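Local structure of alkyl hydroperoxide reductase E (Mycobacterium tuberculosis, 5C04) at residues V36-A41 with K79-Q84; T43-G48 with A115-F120. The protein probably reduces hydrogen peroxide and organic hydroperoxides to water and alcohols at the expense of mycoredoxin, helping to protect the bacterium against oxidative stress. The protein carries 1 engineered substitution. All blocks are in the same frame, centred on the assembly; numbering follows the deposited sequence. Where two conformers were deposited one is given.

Contact 1 (V36-A41 with K79-Q84); sequences VFHPLA and KIWATQ. Engineered in segment 36-41: H38 (natural residue Phe).
W81 reaches from its helix to A41 and H38, and its indole makes nearly all of the contact. CB leaves the helix toward the 36-41 segment. CG is anti to the backbone N (chi1 -166°), and this sends the ring outward to the loop. W81 CG itself lies 4.0 Å from A41 CB. At the ring fusion, CD2 comes under the same methyl. W81 CE3 is closer still, 3.4 Å from A41 CB. A41 lies over one face of the indole, and its CA makes a CH-pi contact 3.6 Å from the centroid of the six-membered ring. Further out, W81 CZ3 meets H38 CE1 at 3.5 Å. CH2 is the next atom to approach this imidazole carbon. The H38 ring comes to the indole edge from the opposite direction, an oblique meeting with the planes at 40°. H38 is an engineered residue; the natural one is Phe. Its side chain also lies about 3 Å from that of C46, probably the active-site cysteine. The polar end of the indole, NE1, is hydrogen-bonded to Q47. W81 thus joins helix 75-85 to the loop after strand 32-37. L50 of helix 44-55 touches both rings, and F87 meets W81 edge-to-face.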
ATOM      1  N   VAL A  36       9.208  15.247  -0.367  1.00 18.77           N
ATOM      2  CA  VAL A  36       8.589  14.935  -1.660  1.00 18.69           C
ATOM      3  C   VAL A  36       7.431  13.942  -1.424  1.00 18.31           C
ATOM      4  O   VAL A  36       7.615  12.713  -1.395  1.00 18.97           O
ATOM      5  CB  VAL A  36       9.609  14.377  -2.680  1.00 18.40           C
ATOM      6  CG1 VAL A  36       8.930  14.146  -4.032  1.00 18.85           C
ATOM      7  CG2 VAL A  36      10.826  15.335  -2.811  1.00 19.36           C
ATOM      8  N   PHE A  37       6.248  14.497  -1.242  1.00 17.95           N
ATOM      9  CA  PHE A  37       5.019  13.657  -1.185  1.00 17.55           C
ATOM     10  C   PHE A  37       4.709  13.175  -2.583  1.00 17.68           C
ATOM     11  O   PHE A  37       4.847  13.927  -3.550  1.00 17.80           O
ATOM     12  CB  PHE A  37       3.838  14.453  -0.631  1.00 18.39           C
ATOM     13  CG  PHE A  37       3.950  14.767   0.837  1.00 19.50           C
ATOM     14  CD1 PHE A  37       4.600  15.918   1.282  1.00 20.47           C
ATOM     15  CD2 PHE A  37       3.371  13.936   1.783  1.00 20.62           C
ATOM     16  CE1 PHE A  37       4.679  16.222   2.639  1.00 21.78           C
ATOM     17  CE2 PHE A  37       3.438  14.239   3.141  1.00 21.58           C
ATOM     18  CZ  PHE A  37       4.102  15.367   3.560  1.00 22.54           C
ATOM     19  N   HIS A  38       4.246  11.929  -2.713  1.00 17.40           N
ATOM     20  CA  HIS A  38       3.858  11.444  -4.032  1.00 17.12           C
ATOM     21  C   HIS A  38       2.805  10.351  -3.911  1.00 16.44           C
ATOM     22  O   HIS A  38       2.717   9.699  -2.865  1.00 18.17           O
ATOM     23  CB  HIS A  38       5.058  10.987  -4.850  1.00 17.79           C
ATOM     24  CG  HIS A  38       5.697   9.767  -4.321  1.00 18.62           C
ATOM     25  ND1 HIS A  38       5.390   8.518  -4.823  1.00 20.84           N
ATOM     26  CD2 HIS A  38       6.539   9.565  -3.279  1.00 19.83           C
ATOM     27  CE1 HIS A  38       6.056   7.610  -4.142  1.00 21.95           C
ATOM     28  NE2 HIS A  38       6.760   8.208  -3.211  1.00 21.55           N
ATOM     29  N   PRO A  39       1.996  10.174  -4.967  1.00 16.70           N
ATOM     30  CA  PRO A  39       0.929   9.184  -4.948  1.00 17.04           C
ATOM     31  C   PRO A  39       1.271   7.718  -4.621  1.00 17.30           C
ATOM     32  O   PRO A  39       0.809   7.203  -3.596  1.00 17.39           O
ATOM     33  CB  PRO A  39       0.336   9.312  -6.356  1.00 17.88           C
ATOM     34  CG  PRO A  39       0.479  10.743  -6.675  1.00 17.83           C
ATOM     35  CD  PRO A  39       1.780  11.176  -6.022  1.00 16.99           C
ATOM     36  N   LEU A  40       2.032   7.027  -5.467  1.00 16.56           N
ATOM     37  CA  LEU A  40       2.127   5.582  -5.345  1.00 17.10           C
ATOM     38  C   LEU A  40       3.374   5.000  -5.970  1.00 16.39           C
ATOM     39  O   LEU A  40       3.690   5.263  -7.141  1.00 16.88           O
ATOM     40  CB  LEU A  40       0.940   4.895  -6.024  1.00 18.12           C
ATOM     41  CG  LEU A  40      -0.449   4.929  -5.351  1.00 19.11           C
ATOM     42  CD1 LEU A  40      -1.485   4.278  -6.273  1.00 21.37           C
ATOM     43  CD2 LEU A  40      -0.405   4.270  -3.983  1.00 19.67           C
ATOM     44  N   ALA A  41       4.050   4.128  -5.201  1.00 16.26           N
ATOM     45  CA  ALA A  41       5.080   3.278  -5.767  1.00 15.76           C
ATOM     46  C   ALA A  41       4.592   2.537  -7.001  1.00 16.96           C
ATOM     47  O   ALA A  41       3.428   2.148  -7.077  1.00 16.67           O
ATOM     48  CB  ALA A  41       5.557   2.271  -4.741  1.00 16.91           C
ATOM     49  N   LYS A  79      10.566  -0.926   0.019  1.00 20.80           N
ATOM     50  CA  LYS A  79      11.828  -1.652  -0.052  1.00 22.69           C
ATOM     51  C   LYS A  79      12.070  -2.278  -1.420  1.00 22.19           C
ATOM     52  O   LYS A  79      13.159  -2.118  -2.016  1.00 23.01           O
ATOM     53  CB  LYS A  79      11.921  -2.717   1.046  1.00 24.51           C
ATOM     54  CG  LYS A  79      13.243  -3.490   1.060  1.00 27.08           C
ATOM     55  CD  LYS A  79      14.449  -2.571   1.195  1.00 29.38           C
ATOM     56  CE  LYS A  79      15.727  -3.341   1.478  1.00 32.23           C
ATOM     57  NZ  LYS A  79      16.906  -2.430   1.494  1.00 33.01           N
ATOM     58  N   ILE A  80      11.086  -2.994  -1.955  1.00 20.97           N
ATOM     59  CA  ILE A  80      11.214  -3.596  -3.278  0.70 22.41           C
ATOM     60  C   ILE A  80      11.375  -2.514  -4.362  1.00 20.35           C
ATOM     61  O   ILE A  80      12.186  -2.602  -5.281  1.00 20.49           O
ATOM     62  CB  ILE A  80      10.006  -4.515  -3.592  0.70 24.09           C
ATOM     63  CG1 ILE A  80       9.967  -5.713  -2.632  0.70 26.52           C
ATOM     64  CG2 ILE A  80      10.030  -4.945  -5.050  0.70 24.73           C
ATOM     65  CD1 ILE A  80      11.170  -6.629  -2.683  0.70 28.27           C
ATOM     66  N   TRP A  81      10.561  -1.464  -4.277  1.00 18.82           N
ATOM     67  CA  TRP A  81      10.603  -0.399  -5.269  1.00 18.11           C
ATOM     68  C   TRP A  81      11.986   0.265  -5.257  1.00 18.18           C
ATOM     69  O   TRP A  81      12.587   0.492  -6.313  1.00 19.40           O
ATOM     70  CB  TRP A  81       9.511   0.625  -4.990  1.00 18.40           C
ATOM     71  CG  TRP A  81       9.256   1.576  -6.129  1.00 17.86           C
ATOM     72  CD1 TRP A  81       9.337   1.316  -7.467  1.00 17.76           C
ATOM     73  CD2 TRP A  81       8.868   2.953  -6.019  1.00 17.42           C
ATOM     74  NE1 TRP A  81       9.007   2.432  -8.198  1.00 18.63           N
ATOM     75  CE2 TRP A  81       8.713   3.455  -7.332  1.00 17.22           C
ATOM     76  CE3 TRP A  81       8.615   3.786  -4.945  1.00 17.85           C
ATOM     77  CZ2 TRP A  81       8.328   4.765  -7.585  1.00 17.35           C
ATOM     78  CZ3 TRP A  81       8.238   5.103  -5.195  1.00 18.25           C
ATOM     79  CH2 TRP A  81       8.101   5.578  -6.507  1.00 18.35           C
ATOM     80  N   ALA A  82      12.490   0.541  -4.054  1.00 19.68           N
ATOM     81  CA  ALA A  82      13.803   1.170  -3.910  1.00 20.53           C
ATOM     82  C   ALA A  82      14.927   0.271  -4.395  1.00 21.67           C
ATOM     83  O   ALA A  82      15.847   0.752  -5.101  1.00 22.28           O
ATOM     84  CB  ALA A  82      14.064   1.560  -2.465  1.00 21.44           C
ATOM     85  N   THR A  83      14.859  -1.008  -4.064  1.00 23.13           N
ATOM     86  CA  THR A  83      15.882  -1.954  -4.539  1.00 24.71           C
ATOM     87  C   THR A  83      15.890  -2.053  -6.062  1.00 25.05           C
ATOM     88  O   THR A  83      16.945  -1.953  -6.703  1.00 26.71           O
ATOM     89  CB  THR A  83      15.702  -3.335  -3.906  1.00 26.82           C
ATOM     90  OG1 THR A  83      15.844  -3.203  -2.495  1.00 28.78           O
ATOM     91  CG2 THR A  83      16.732  -4.317  -4.466  1.00 28.95           C
ATOM     92  N   GLN A  84      14.720  -2.232  -6.668  1.00 24.05           N
ATOM     93  CA  GLN A  84      14.645  -2.379  -8.108  1.00 25.36           C
ATOM     94  C   GLN A  84      14.972  -1.079  -8.863  1.00 24.04           C
ATOM     95  O   GLN A  84      15.434  -1.105 -10.013  1.00 27.61           O
ATOM     96  CB  GLN A  84      13.271  -2.962  -8.478  1.00 26.76           C
ATOM     97  CG  GLN A  84      13.102  -4.377  -7.943  1.00 27.93           C
ATOM     98  CD  GLN A  84      11.790  -5.043  -8.316  1.00 29.36           C
ATOM     99  OE1 GLN A  84      10.984  -4.506  -9.085  1.00 29.84           O
ATOM    100  NE2 GLN A  84      11.589  -6.247  -7.794  1.00 29.74           N
TER

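Contact 2 (T43-G48 with A115-F120); sequences TGICQG and ANRGTF
R117 extends from its strand to the first turn of helix 44-55, where its guanidinium meets I45 and C46. The tight part packs a methyl on a charged, flat group. The I45 methyl CG2 sits over the centre of the guanidinium face, 3.4 Å from R117 CZ. CG2 is anti to the backbone N of I45, with CG1 beside that N (chi1 -63°), and it is this branch that lies on the arginine. The two side chains cross at about a right angle. I45 CB adds a contact with R117 NH2 at 3.5 Å. C46 comes to the edge of the same group. R117 NH1 donates a hydrogen bond to C46 SG, 3.3 Å long, with an N-H...S angle of 155°. The sulfur lies near the guanidinium plane. NH1 also forms a salt bridge with E49, and NH2 bonds to P136 O. These bonds would fix the rotation of the guanidinium.

The looser side is bridged by water. One water accepts from R117 NH2 at 2.9 Å. The same water accepts from C46 N at 3.1 Å. The water donates to T43 OG1 at 2.7 Å. T43 has no direct contact with R117; the water spans the distance. The T43 hydroxyl is also bonded to L40 O.

C46 is probably the active-site cysteine, as in related peroxiredoxins. A cysteine in the first turn of a helix, with an arginine from a distant strand at its sulfur, is the hallmark of the peroxiredoxin active site, built on a thioredoxin fold.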
ATOM      1  N   THR A  43       4.086   3.393 -10.033  1.00 18.05           N
ATOM      2  CA  THR A  43       3.309   4.092 -11.042  1.00 17.07           C
ATOM      3  C   THR A  43       4.207   5.004 -11.881  1.00 19.10           C
ATOM      4  O   THR A  43       5.286   5.421 -11.459  1.00 17.86           O
ATOM      5  CB  THR A  43       2.111   4.871 -10.446  1.00 17.39           C
ATOM      6  OG1 THR A  43       2.583   5.909  -9.600  1.00 18.16           O
ATOM      7  CG2 THR A  43       1.169   3.963  -9.713  1.00 17.20           C
ATOM      8  N   GLY A  44       3.752   5.336 -13.083  1.00 18.38           N
ATOM      9  CA  GLY A  44       4.634   5.938 -14.096  1.00 18.66           C
ATOM     10  C   GLY A  44       5.188   7.283 -13.754  1.00 18.40           C
ATOM     11  O   GLY A  44       6.394   7.517 -13.875  1.00 19.07           O
ATOM     12  N   ILE A  45       4.325   8.216 -13.395  1.00 18.27           N
ATOM     13  CA  ILE A  45       4.782   9.562 -13.100  1.00 18.36           C
ATOM     14  C   ILE A  45       5.650   9.578 -11.824  1.00 18.16           C
ATOM     15  O   ILE A  45       6.721  10.189 -11.807  1.00 17.55           O
ATOM     16  CB  ILE A  45       3.650  10.598 -13.029  1.00 20.59           C
ATOM     17  CG1 ILE A  45       2.965  10.695 -14.404  1.00 23.65           C
ATOM     18  CG2 ILE A  45       4.186  11.943 -12.580  1.00 21.04           C
ATOM     19  CD1 ILE A  45       1.731  11.566 -14.356  1.00 27.07           C
ATOM     20  N   CYS A  46       5.226   8.887 -10.774  1.00 17.35           N
ATOM     21  CA  CYS A  46       6.037   8.795  -9.547  1.00 16.83           C
ATOM     22  C   CYS A  46       7.411   8.209  -9.856  1.00 17.68           C
ATOM     23  O   CYS A  46       8.401   8.681  -9.325  1.00 17.47           O
ATOM     24  CB  CYS A  46       5.332   7.950  -8.489  1.00 16.69           C
ATOM     25  SG  CYS A  46       3.826   8.729  -7.828  1.00 17.50           S
ATOM     26  N   GLN A  47       7.471   7.174 -10.689  1.00 16.53           N
ATOM     27  CA  GLN A  47       8.747   6.582 -11.098  1.00 17.21           C
ATOM     28  C   GLN A  47       9.624   7.630 -11.777  1.00 18.30           C
ATOM     29  O   GLN A  47      10.817   7.754 -11.456  1.00 19.46           O
ATOM     30  CB  GLN A  47       8.529   5.386 -12.042  1.00 17.87           C
ATOM     31  CG  GLN A  47       9.847   4.644 -12.323  1.00 18.61           C
ATOM     32  CD  GLN A  47      10.181   3.685 -11.222  1.00 19.34           C
ATOM     33  OE1 GLN A  47       9.377   2.807 -10.892  1.00 21.01           O
ATOM     34  NE2 GLN A  47      11.341   3.865 -10.588  1.00 20.34           N
ATOM     35  N   GLY A  48       9.062   8.399 -12.672  1.00 17.46           N
ATOM     36  CA  GLY A  48       9.833   9.414 -13.368  1.00 18.74           C
ATOM     37  C   GLY A  48      10.379  10.438 -12.407  1.00 18.90           C
ATOM     38  O   GLY A  48      11.530  10.884 -12.543  1.00 20.57           O
ATOM     39  N   ALA A 115      -1.505  10.697  -1.398  1.00 18.70           N
ATOM     40  CA  ALA A 115      -0.967  12.060  -1.386  1.00 19.76           C
ATOM     41  C   ALA A 115      -0.970  12.585  -2.809  1.00 20.15           C
ATOM     42  O   ALA A 115      -0.683  11.845  -3.772  1.00 19.69           O
ATOM     43  CB  ALA A 115       0.433  12.088  -0.805  1.00 19.71           C
ATOM     44  N   ASN A 116      -1.308  13.875  -2.949  1.00 20.65           N
ATOM     45  CA  ASN A 116      -1.005  14.617  -4.150  1.00 21.22           C
ATOM     46  C   ASN A 116       0.488  14.875  -4.222  1.00 20.90           C
ATOM     47  O   ASN A 116       1.249  14.472  -3.342  1.00 20.44           O
ATOM     48  CB  ASN A 116      -1.818  15.941  -4.166  1.00 22.89           C
ATOM     49  CG  ASN A 116      -3.312  15.707  -4.355  1.00 23.40           C
ATOM     50  OD1 ASN A 116      -3.719  14.912  -5.179  1.00 25.06           O
ATOM     51  ND2 ASN A 116      -4.133  16.410  -3.580  1.00 25.34           N
ATOM     52  N   ARG A 117       0.910  15.549  -5.299  1.00 20.12           N
ATOM     53  CA  ARG A 117       2.323  15.844  -5.509  1.00 20.08           C
ATOM     54  C   ARG A 117       2.706  17.116  -4.751  1.00 20.30           C
ATOM     55  O   ARG A 117       2.938  18.185  -5.340  1.00 21.08           O
ATOM     56  CB  ARG A 117       2.638  15.924  -7.022  1.00 19.75           C
ATOM     57  CG  ARG A 117       2.415  14.593  -7.717  1.00 19.51           C
ATOM     58  CD  ARG A 117       2.945  14.520  -9.163  1.00 19.74           C
ATOM     59  NE  ARG A 117       2.357  13.346  -9.786  1.00 19.68           N
ATOM     60  CZ  ARG A 117       2.724  12.088  -9.555  1.00 19.26           C
ATOM     61  NH1 ARG A 117       3.799  11.830  -8.842  1.00 19.17           N
ATOM     62  NH2 ARG A 117       1.974  11.087 -10.032  1.00 19.60           N
ATOM     63  N   GLY A 118       2.747  16.986  -3.436  1.00 20.63           N
ATOM     64  CA  GLY A 118       3.109  18.070  -2.529  1.00 21.01           C
ATOM     65  C   GLY A 118       4.604  18.085  -2.319  1.00 21.23           C
ATOM     66  O   GLY A 118       5.243  17.041  -2.176  1.00 20.83           O
ATOM     67  N   THR A 119       5.204  19.274  -2.292  1.00 22.74           N
ATOM     68  CA  THR A 119       6.625  19.375  -2.025  1.00 22.32           C
ATOM     69  C   THR A 119       6.863  20.534  -1.070  1.00 23.96           C
ATOM     70  O   THR A 119       6.275  21.598  -1.241  1.00 25.60           O
ATOM     71  CB  THR A 119       7.454  19.685  -3.288  1.00 22.41           C
ATOM     72  OG1 THR A 119       6.895  19.047  -4.440  1.00 23.31           O
ATOM     73  CG2 THR A 119       8.928  19.312  -3.079  1.00 22.59           C
ATOM     74  N   PHE A 120       7.729  20.320  -0.106  1.00 23.50           N
ATOM     75  CA  PHE A 120       8.095  21.351   0.853  1.00 24.74           C
ATOM     76  C   PHE A 120       9.573  21.350   1.076  1.00 24.62           C
ATOM     77  O   PHE A 120      10.244  20.332   0.977  1.00 24.10           O
ATOM     78  CB  PHE A 120       7.396  21.082   2.187  1.00 25.60           C
ATOM     79  CG  PHE A 120       5.920  21.053   2.081  1.00 25.66           C
ATOM     80  CD1 PHE A 120       5.279  19.852   1.812  1.00 24.27           C
ATOM     81  CD2 PHE A 120       5.156  22.187   2.270  1.00 26.22           C
ATOM     82  CE1 PHE A 120       3.912  19.808   1.678  1.00 25.27           C
ATOM     83  CE2 PHE A 120       3.787  22.155   2.147  1.00 27.24           C
ATOM     84  CZ  PHE A 120       3.156  20.948   1.865  1.00 26.36           C
TER
HETATM   85  O   HOH W   1       2.212   8.292 -10.790  1.00 22.21           O

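From the N terminus, after two short strands, the chain runs along strand 32-37 and turns through the loop of contact 1 into helix 44-55, the helical side of contact 2. Contact 1 then closes a loop of 37 residues when helix 75-85 returns to that turn. Contact 2 closes a longer one of 66 residues when strand 114-122 arrives. The segments alternate along the chain, so the two closures cross rather than nest. F37 N and G118 O are 2.9 Å apart where the two strands pair in the sheet. On the helical side, the indole of contact 1 reaches the helix of contact 2. Together they tie two helices and the central sheet around C46.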